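Local structure of Ulp1-like SUMO protease (6DG4) at residues A26-P31 with V45-E50. The protein probably cleaves SUMO from its conjugates as a thiol protease of the Ulp1 (peptidase C48) family, represented here by its catalytic domain. Numbering follows the deposited sequence.
Sequences ARNANP and VRRDFE
Arg46, in the first turn of helix 46-50, lays its side chain along Arg27, Asn28 and Ala29, where the chain leaves helix 17-27, so that the short helix of this Ulp1-type catalytic domain packs on the C-terminal end of the longer one. With CG anti to the backbone N (chi1 171°) and the chain extended to NE, the guanidinium is carried across Arg27 O and Asn28 CA, with Ala29 O at its edge. Its NH1 donates to Ala29 O at 3.0 Å with an N-H...O angle of 164°; the oxygen lies in the guanidinium plane. Arg27 O stands 3.1 Å above that plane, with NE and NH2 both too poorly angled toward it for a hydrogen bond. Glu50, one turn on and likewise extended, is gripped side-on in a salt bridge: Arg46 NE reaches Glu50 OE1 at 2.8 Å, and NH2 reaches OE2 at 2.9 Å. OE1 lies in the guanidinium plane, but NE comes from 50° above the carboxylate plane, so the two planes are turned against each other. Together with the NH1 bond, this grip probably fixes the guanidinium's rotation. Were Arg46 cut back to an alanine, Ala29 O would probably lose this donor and the Glu50 carboxylate its positive mate. Ala26 CB sits over one face of the Phe49 ring, 4.3 Å from CG, and both residues also touch Leu240 of helix 228-241. Three waters span the seam: two join the first amides of helix 46-50, Arg46 N to Asn30 O and Arg47 N to Pro31 O, and the third accepts from Arg46 NH2 at 2.9 Å while donating to Asn28 OD1.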
loop_
_atom_site.group_PDB
_atom_site.type_symbol
_atom_site.label_atom_id
_atom_site.label_comp_id
_atom_site.label_asym_id
_atom_site.label_seq_id
_atom_site.Cartn_x
_atom_site.Cartn_y
_atom_site.Cartn_z
ATOM N N ALA A 26 5.209 -4.238 22.520
ATOM C CA ALA A 26 6.145 -4.355 21.408
ATOM C C ALA A 26 7.164 -3.227 21.424
ATOM O O ALA A 26 8.350 -3.452 21.162
ATOM C CB ALA A 26 5.399 -4.355 20.075
ATOM N N ARG A 27 6.736 -2.003 21.706
ATOM C CA ARG A 27 7.726 -0.934 21.722
ATOM C C ARG A 27 8.534 -0.896 23.013
ATOM O O ARG A 27 9.432 -0.058 23.134
ATOM C CB ARG A 27 7.098 0.427 21.430
ATOM C CG ARG A 27 6.050 0.880 22.407
ATOM C CD ARG A 27 5.793 2.375 22.222
ATOM N NE ARG A 27 4.708 2.880 23.060
ATOM C CZ ARG A 27 4.868 3.374 24.286
ATOM N NH1 ARG A 27 6.073 3.432 24.839
ATOM N NH2 ARG A 27 3.818 3.812 24.963
ATOM N N ASN A 28 8.240 -1.784 23.964
ATOM C CA ASN A 28 9.053 -1.960 25.162
ATOM C C ASN A 28 9.699 -3.342 25.208
ATOM O O ASN A 28 10.119 -3.798 26.279
ATOM C CB ASN A 28 8.204 -1.739 26.415
ATOM C CG ASN A 28 7.801 -0.296 26.593
ATOM O OD1 ASN A 28 8.646 0.582 26.746
ATOM N ND2 ASN A 28 6.506 -0.045 26.602
ATOM N N ALA A 29 9.809 -4.003 24.060
ATOM C CA ALA A 29 10.192 -5.399 24.027
ATOM C C ALA A 29 11.692 -5.569 24.225
ATOM O O ALA A 29 12.487 -4.632 24.093
ATOM C CB ALA A 29 9.818 -6.019 22.679
ATOM N N ASN A 30 12.068 -6.792 24.561
ATOM C CA ASN A 30 13.439 -7.229 24.389
ATOM C C ASN A 30 13.884 -6.832 22.986
ATOM O O ASN A 30 13.258 -7.257 22.007
ATOM C CB ASN A 30 13.436 -8.747 24.541
ATOM C CG ASN A 30 14.819 -9.351 24.459
ATOM O OD1 ASN A 30 15.663 -8.915 23.671
ATOM N ND2 ASN A 30 15.060 -10.375 25.278
ATOM N N PRO A 31 14.926 -6.003 22.842
ATOM C CA PRO A 31 15.259 -5.474 21.508
ATOM C C PRO A 31 15.668 -6.525 20.500
ATOM O O PRO A 31 15.681 -6.225 19.299
ATOM C CB PRO A 31 16.411 -4.493 21.772
ATOM C CG PRO A 31 16.472 -4.301 23.232
ATOM C CD PRO A 31 15.813 -5.476 23.891
ATOM N N VAL A 45 11.537 -5.835 14.638
ATOM C CA VAL A 45 12.008 -5.832 16.009
ATOM C C VAL A 45 11.532 -4.547 16.677
ATOM O O VAL A 45 10.887 -3.704 16.057
ATOM C CB VAL A 45 13.541 -5.976 16.105
ATOM C CG1 VAL A 45 13.986 -7.319 15.574
ATOM C CG2 VAL A 45 14.233 -4.845 15.347
ATOM N N ARG A 46 11.867 -4.413 17.960
ATOM C CA ARG A 46 11.427 -3.261 18.736
ATOM C C ARG A 46 11.640 -1.955 17.982
ATOM O O ARG A 46 10.752 -1.099 17.945
ATOM C CB ARG A 46 12.172 -3.234 20.070
ATOM C CG ARG A 46 11.960 -1.966 20.877
ATOM C CD ARG A 46 12.689 -2.038 22.204
ATOM N NE ARG A 46 12.566 -0.793 22.948
ATOM C CZ ARG A 46 12.529 -0.709 24.273
ATOM N NH1 ARG A 46 12.603 -1.803 25.023
ATOM N NH2 ARG A 46 12.404 0.480 24.845
ATOM N N ARG A 47 12.817 -1.773 17.387
ATOM C CA ARG A 47 13.122 -0.501 16.740
ATOM C C ARG A 47 12.089 -0.135 15.678
ATOM O O ARG A 47 11.718 1.039 15.543
ATOM C CB ARG A 47 14.508 -0.568 16.119
ATOM C CG ARG A 47 14.930 0.701 15.459
ATOM C CD ARG A 47 16.341 0.543 14.964
ATOM N NE ARG A 47 16.842 1.758 14.350
ATOM C CZ ARG A 47 16.596 2.106 13.096
ATOM N NH1 ARG A 47 15.846 1.325 12.335
ATOM N NH2 ARG A 47 17.102 3.229 12.607
ATOM N N ASP A 48 11.626 -1.113 14.900
ATOM C CA ASP A 48 10.651 -0.813 13.856
ATOM C C ASP A 48 9.387 -0.196 14.443
ATOM O O ASP A 48 8.807 0.728 13.860
ATOM C CB ASP A 48 10.321 -2.086 13.081
ATOM C CG ASP A 48 11.524 -2.650 12.357
ATOM O OD1 ASP A 48 11.966 -2.044 11.362
ATOM O OD2 ASP A 48 12.042 -3.692 12.793
ATOM N N PHE A 49 8.949 -0.696 15.598
ATOM C CA PHE A 49 7.732 -0.205 16.231
ATOM C C PHE A 49 7.996 1.067 17.024
ATOM O O PHE A 49 7.283 2.066 16.868
ATOM C CB PHE A 49 7.166 -1.306 17.139
ATOM C CG PHE A 49 6.669 -2.505 16.380
ATOM C CD1 PHE A 49 5.361 -2.556 15.927
ATOM C CD2 PHE A 49 7.515 -3.561 16.086
ATOM C CE1 PHE A 49 4.905 -3.642 15.214
ATOM C CE2 PHE A 49 7.063 -4.644 15.363
ATOM C CZ PHE A 49 5.757 -4.683 14.928
ATOM N N GLU A 50 9.027 1.049 17.871
ATOM C CA GLU A 50 9.248 2.140 18.809
ATOM C C GLU A 50 9.708 3.409 18.105
ATOM O O GLU A 50 9.333 4.516 18.506
ATOM C CB GLU A 50 10.284 1.716 19.847
ATOM C CG GLU A 50 10.576 2.768 20.889
ATOM C CD GLU A 50 11.546 2.284 21.928
ATOM O OE1 GLU A 50 12.524 1.595 21.553
ATOM O OE2 GLU A 50 11.319 2.584 23.119
HETATM O O HOH W 1 11.568 -0.297 27.481
HETATM O O HOH W 2 12.303 -6.702 19.547
HETATM O O HOH W 3 15.232 -3.411 18.263
#